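Local coordinates for protein glucosamine--fructose-6-phosphate aminotransferase [isomerizing] (Francisella tularensis subsp. tularensis, PDB 3TBF) that makes glucosamine 6-phosphate from fructose 6-phosphate and glutamine; this C-terminal part, with two SIS domains, probably carries the sugar-phosphate isomerase activity, at residues T64-A68 / F167-L171; M70-W75 / G236-I241. One frame throughout, in Å; residues are numbered along the deposited sequence.

Contact 1: residues T64-A68 / F167-L171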
loop_
_atom_site.group_PDB
_atom_site.type_symbol
_atom_site.label_atom_id
_atom_site.label_comp_id
_atom_site.label_asym_id
_atom_site.label_seq_id
_atom_site.Cartn_x
_atom_site.Cartn_y
_atom_site.Cartn_z
ATOM N N THR A 64 8.002 -9.886 1.216
ATOM C CA THR A 64 7.142 -10.825 1.870
ATOM C C THR A 64 7.016 -10.564 3.364
ATOM O O THR A 64 5.928 -10.766 3.939
ATOM C CB THR A 64 7.712 -12.233 1.631
ATOM O OG1 THR A 64 7.297 -12.648 0.334
ATOM C CG2 THR A 64 7.206 -13.211 2.607
ATOM N N SER A 65 8.115 -10.157 3.994
ATOM C CA SER A 65 8.098 -9.823 5.405
ATOM C C SER A 65 7.219 -8.577 5.680
ATOM O O SER A 65 6.551 -8.462 6.710
ATOM C CB SER A 65 9.542 -9.626 5.892
ATOM O OG SER A 65 10.307 -10.868 5.742
ATOM N N TYR A 66 7.151 -7.666 4.727
ATOM C CA TYR A 66 6.270 -6.549 4.881
ATOM C C TYR A 66 4.818 -7.004 4.766
ATOM O O TYR A 66 3.977 -6.581 5.560
ATOM C CB TYR A 66 6.630 -5.450 3.886
ATOM C CG TYR A 66 5.639 -4.354 3.706
ATOM C CD1 TYR A 66 5.586 -3.308 4.597
ATOM C CD2 TYR A 66 4.787 -4.355 2.622
ATOM C CE1 TYR A 66 4.691 -2.280 4.428
ATOM C CE2 TYR A 66 3.878 -3.348 2.419
ATOM C CZ TYR A 66 3.836 -2.310 3.317
ATOM O OH TYR A 66 2.914 -1.317 3.117
ATOM N N ASN A 67 4.528 -7.902 3.836
ATOM C CA ASN A 67 3.195 -8.476 3.776
ATOM C C ASN A 67 2.794 -9.179 5.078
ATOM O O ASN A 67 1.657 -9.065 5.520
ATOM C CB ASN A 67 3.101 -9.408 2.595
ATOM C CG ASN A 67 3.311 -8.686 1.285
ATOM O OD1 ASN A 67 3.132 -7.496 1.213
ATOM N ND2 ASN A 67 3.771 -9.403 0.262
ATOM N N ALA A 68 3.744 -9.823 5.756
ATOM C CA ALA A 68 3.393 -10.441 7.029
ATOM C C ALA A 68 3.034 -9.371 8.048
ATOM O O ALA A 68 2.055 -9.496 8.779
ATOM C CB ALA A 68 4.558 -11.373 7.562
ATOM N N PHE A 167 7.358 -17.059 5.418
ATOM C CA PHE A 167 6.225 -16.206 5.548
ATOM C C PHE A 167 5.221 -16.707 6.571
ATOM O O PHE A 167 4.781 -15.949 7.424
ATOM C CB PHE A 167 5.530 -16.049 4.211
ATOM C CG PHE A 167 4.273 -15.232 4.282
ATOM C CD1 PHE A 167 4.330 -13.875 4.409
ATOM C CD2 PHE A 167 3.047 -15.833 4.197
ATOM C CE1 PHE A 167 3.142 -13.105 4.438
ATOM C CE2 PHE A 167 1.862 -15.097 4.222
ATOM C CZ PHE A 167 1.897 -13.745 4.383
ATOM N N THR A 168 4.865 -17.986 6.497
ATOM C CA THR A 168 3.914 -18.536 7.424
ATOM C C THR A 168 4.428 -18.559 8.854
ATOM O O THR A 168 3.667 -18.236 9.748
ATOM C CB THR A 168 3.423 -19.898 6.973
ATOM O OG1 THR A 168 4.540 -20.743 6.672
ATOM C CG2 THR A 168 2.490 -19.735 5.764
ATOM N N THR A 169 5.710 -18.875 9.052
ATOM C CA THR A 169 6.298 -18.798 10.368
ATOM C C THR A 169 6.446 -17.386 10.883
ATOM O O THR A 169 6.369 -17.151 12.113
ATOM C CB THR A 169 7.669 -19.514 10.461
ATOM O OG1 THR A 169 8.617 -18.890 9.602
ATOM C CG2 THR A 169 7.542 -20.983 10.096
ATOM N N GLN A 170 6.631 -16.408 9.985
ATOM C CA GLN A 170 6.602 -15.013 10.454
ATOM C C GLN A 170 5.219 -14.633 10.917
ATOM O O GLN A 170 5.069 -14.028 11.971
ATOM C CB GLN A 170 7.125 -14.051 9.423
ATOM C CG GLN A 170 8.633 -14.156 9.232
ATOM C CD GLN A 170 9.074 -13.536 7.915
ATOM O OE1 GLN A 170 8.262 -12.979 7.187
ATOM N NE2 GLN A 170 10.367 -13.587 7.630
ATOM N N LEU A 171 4.199 -15.036 10.184
ATOM C CA LEU A 171 2.827 -14.851 10.646
ATOM C C LEU A 171 2.598 -15.494 12.009
ATOM O O LEU A 171 2.091 -14.888 12.914
ATOM C CB LEU A 171 1.859 -15.453 9.651
ATOM C CG LEU A 171 1.131 -14.626 8.548
ATOM C CD1 LEU A 171 1.512 -13.183 8.436
ATOM C CD2 LEU A 171 1.228 -15.311 7.215
#
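Two helical segments run side by side here, their axes 9.4 Å apart at closest approach and crossing at -31°, so this is near-parallel helix packing. Walking along 167-171, Phe167 comes first. Its CA-to-CB bond points sideways, but with chi1 at 176° (t) the ring swings across to the other helix: Thr64 CG2 lies 3.5 Å from Phe167 CD1, and Ala68 N and CB lie 3.6 and 3.8 Å from Phe167 CE1, the amide nitrogen meeting the ring at its edge. One turn on, Gln170 points toward 64-68 and supplies the polar part of the interface, accepting a hydrogen bond at OE1 from Ser65 OG at 3.3 Å. Leu171 closes the segment by setting CD1 3.6 Å from both CA and CB of Ala68. The small Ala68 side chain thus meets Phe167 and Leu171, and its CA is only 5.7 Å from that of Leu171. Both segments belong to the first SIS domain, on helices 63-80 and 165-184. Helix 238-253 of the second SIS domain packs on Thr64, Asn67 and Phe167, with Glu244 bonding to Thr64 and Asn67 and Lys248 to Thr64, while helix 335-355 adjoins Phe167, Thr168 and Leu171.

Contact 2: residues M70-W75 / G236-I241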
loop_
_atom_site.group_PDB
_atom_site.type_symbol
_atom_site.label_atom_id
_atom_site.label_comp_id
_atom_site.label_asym_id
_atom_site.label_seq_id
_atom_site.Cartn_x
_atom_site.Cartn_y
_atom_site.Cartn_z
HETATM N N MSE A 70 1.870 -6.316 7.584
HETATM C CA MSE A 70 0.544 -5.815 7.279
HETATM C C MSE A 70 -0.559 -6.730 7.799
HETATM O O MSE A 70 -1.612 -6.264 8.266
HETATM C CB MSE A 70 0.386 -5.677 5.756
HETATM C CG MSE A 70 0.983 -4.410 5.222
HETATM SE SE MSE A 70 0.623 -4.237 3.279
HETATM C CE MSE A 70 -1.350 -3.999 3.378
ATOM N N THR A 71 -0.335 -8.041 7.727
ATOM C CA THR A 71 -1.356 -8.953 8.215
ATOM C C THR A 71 -1.450 -8.732 9.715
ATOM O O THR A 71 -2.516 -8.566 10.289
ATOM C CB THR A 71 -0.979 -10.384 7.907
ATOM O OG1 THR A 71 -0.643 -10.515 6.516
ATOM C CG2 THR A 71 -2.091 -11.296 8.222
ATOM N N ALA A 72 -0.308 -8.687 10.353
ATOM C CA ALA A 72 -0.238 -8.656 11.816
ATOM C C ALA A 72 -0.858 -7.400 12.418
ATOM O O ALA A 72 -1.249 -7.369 13.581
ATOM C CB ALA A 72 1.262 -8.722 12.254
ATOM N N LYS A 73 -0.865 -6.317 11.660
ATOM C CA LYS A 73 -1.392 -5.079 12.191
ATOM C C LYS A 73 -2.872 -5.294 12.546
ATOM O O LYS A 73 -3.346 -4.781 13.549
ATOM C CB LYS A 73 -1.178 -3.944 11.196
ATOM C CG LYS A 73 -2.184 -2.805 11.303
ATOM C CD LYS A 73 -1.903 -1.659 10.343
ATOM C CE LYS A 73 -2.721 -0.427 10.769
ATOM N NZ LYS A 73 -2.166 0.811 10.297
ATOM N N TYR A 74 -3.592 -6.064 11.748
ATOM C CA TYR A 74 -5.014 -6.262 12.001
ATOM C C TYR A 74 -5.129 -6.926 13.375
ATOM O O TYR A 74 -5.965 -6.517 14.200
ATOM C CB TYR A 74 -5.656 -7.127 10.920
ATOM C CG TYR A 74 -5.902 -6.407 9.621
ATOM C CD1 TYR A 74 -4.878 -6.182 8.727
ATOM C CD2 TYR A 74 -7.176 -5.978 9.254
ATOM C CE1 TYR A 74 -5.087 -5.497 7.481
ATOM C CE2 TYR A 74 -7.404 -5.309 8.025
ATOM C CZ TYR A 74 -6.343 -5.069 7.145
ATOM O OH TYR A 74 -6.541 -4.401 5.928
ATOM N N TRP A 75 -4.271 -7.927 13.628
ATOM C CA TRP A 75 -4.330 -8.745 14.864
ATOM C C TRP A 75 -3.933 -7.871 16.057
ATOM O O TRP A 75 -4.585 -7.904 17.085
ATOM C CB TRP A 75 -3.336 -9.915 14.814
ATOM C CG TRP A 75 -3.624 -10.970 13.863
ATOM C CD1 TRP A 75 -4.852 -11.369 13.435
ATOM C CD2 TRP A 75 -2.674 -11.868 13.267
ATOM N NE1 TRP A 75 -4.727 -12.453 12.586
ATOM C CE2 TRP A 75 -3.403 -12.789 12.482
ATOM C CE3 TRP A 75 -1.297 -11.982 13.322
ATOM C CZ2 TRP A 75 -2.793 -13.809 11.743
ATOM C CZ3 TRP A 75 -0.675 -13.016 12.583
ATOM C CH2 TRP A 75 -1.439 -13.916 11.804
ATOM N N GLY A 236 -9.686 -7.051 4.440
ATOM C CA GLY A 236 -9.301 -7.213 5.852
ATOM C C GLY A 236 -7.937 -7.877 5.971
ATOM O O GLY A 236 -7.012 -7.605 5.180
ATOM N N LEU A 237 -7.814 -8.762 6.955
ATOM C CA LEU A 237 -6.657 -9.615 7.095
ATOM C C LEU A 237 -6.208 -10.266 5.779
ATOM O O LEU A 237 -5.047 -10.552 5.636
ATOM C CB LEU A 237 -7.015 -10.771 8.014
ATOM C CG LEU A 237 -6.765 -10.606 9.498
ATOM C CD1 LEU A 237 -7.608 -11.645 10.384
ATOM C CD2 LEU A 237 -5.263 -10.762 9.651
ATOM N N TYR A 238 -7.125 -10.539 4.848
ATOM C CA TYR A 238 -6.822 -11.386 3.680
ATOM C C TYR A 238 -6.353 -10.557 2.499
ATOM O O TYR A 238 -5.940 -11.104 1.457
ATOM C CB TYR A 238 -8.043 -12.267 3.328
ATOM C CG TYR A 238 -8.481 -12.988 4.570
ATOM C CD1 TYR A 238 -7.861 -14.154 4.944
ATOM C CD2 TYR A 238 -9.430 -12.453 5.430
ATOM C CE1 TYR A 238 -8.170 -14.785 6.155
ATOM C CE2 TYR A 238 -9.771 -13.083 6.635
ATOM C CZ TYR A 238 -9.118 -14.240 6.990
ATOM O OH TYR A 238 -9.404 -14.877 8.168
ATOM N N TYR A 239 -6.411 -9.228 2.657
ATOM C CA TYR A 239 -5.870 -8.350 1.657
ATOM C C TYR A 239 -4.373 -8.578 1.570
ATOM O O TYR A 239 -3.885 -8.957 0.503
ATOM C CB TYR A 239 -6.311 -6.860 1.828
ATOM C CG TYR A 239 -5.531 -5.856 0.990
ATOM C CD1 TYR A 239 -5.266 -6.097 -0.350
ATOM C CD2 TYR A 239 -5.046 -4.673 1.548
ATOM C CE1 TYR A 239 -4.506 -5.187 -1.138
ATOM C CE2 TYR A 239 -4.285 -3.753 0.774
ATOM C CZ TYR A 239 -4.022 -4.026 -0.566
ATOM O OH TYR A 239 -3.294 -3.129 -1.326
ATOM N N PRO A 240 -3.639 -8.438 2.689
ATOM C CA PRO A 240 -2.210 -8.734 2.624
ATOM C C PRO A 240 -1.917 -10.162 2.207
ATOM O O PRO A 240 -0.845 -10.453 1.656
ATOM C CB PRO A 240 -1.718 -8.484 4.044
ATOM C CG PRO A 240 -2.750 -7.698 4.762
ATOM C CD PRO A 240 -4.057 -7.841 3.976
ATOM N N ILE A 241 -2.809 -11.099 2.522
ATOM C CA ILE A 241 -2.595 -12.467 2.077
ATOM C C ILE A 241 -2.702 -12.520 0.542
ATOM O O ILE A 241 -1.912 -13.213 -0.113
ATOM C CB ILE A 241 -3.593 -13.420 2.756
ATOM C CG1 ILE A 241 -3.311 -13.487 4.277
ATOM C CG2 ILE A 241 -3.638 -14.860 2.102
ATOM C CD1 ILE A 241 -1.928 -13.752 4.643
#
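No hydrogen bond joins 70-75 to 236-241; the 444 Å² buried between them comes from van der Waals packing. Among the aliphatic contacts, Leu237 turns its end back to the helix although its CA-to-CB bond points away: Leu237 CD2 sits 3.5 Å from Thr71 CG2 and 3.9 Å from Tyr74 CB. Pro240, pointing toward the helix, places CG 3.9 Å from CB of Met70 (selenomethionine here); its CB packs 3.4 Å from Thr71 OG1, a hydroxyl bonded to the Asn67 carbonyl in its own helix. Aromatic rings make the second group. The Tyr74 ring lays one face over the Gly236-Leu237 peptide, with Leu237 N 3.6 Å from Tyr74 CE2, while Leu237 CD2 lies 3.4 Å from Trp75 NE1 and Met70 CE reaches 3.9 Å from Tyr239 CE2. Gly236 belongs to the turn leading into helix 238-253. Polar groups find partners outside the pair: Glu91 of the second subunit hydrogen-bonds to Tyr74 OH and the backbone N of Gly236, bringing the dimer interface here, and Trp75 NE1 bonds to the Asp333 carbonyl. The contact therefore joins helix 63-80 of the first SIS domain to the start of helix 238-253 in the second, with helices 165-184 and 335-355 packed alongside.

Overall arrangement
Contacts 1 and 2 share helix 63-80, and their centres lie about 10 Å apart. Along the chain the segments alternate: 64-68, 70-75, 167-171, 236-241. Contact 1 stays within the first SIS domain, whereas contact 2 spans both, each domain built on a five-stranded parallel sheet of order 2-1-3-4-5. They touch directly: Leu171 CD1 is 3.8 Å from Thr71 CB, and Phe167 CZ is 3.8 Å from Ile241 CD1. Helix 165-184 thus touches both segments of contact 2, so packing inside the first domain runs on into the interdomain interface, consistent with two SIS domains held as one compact unit.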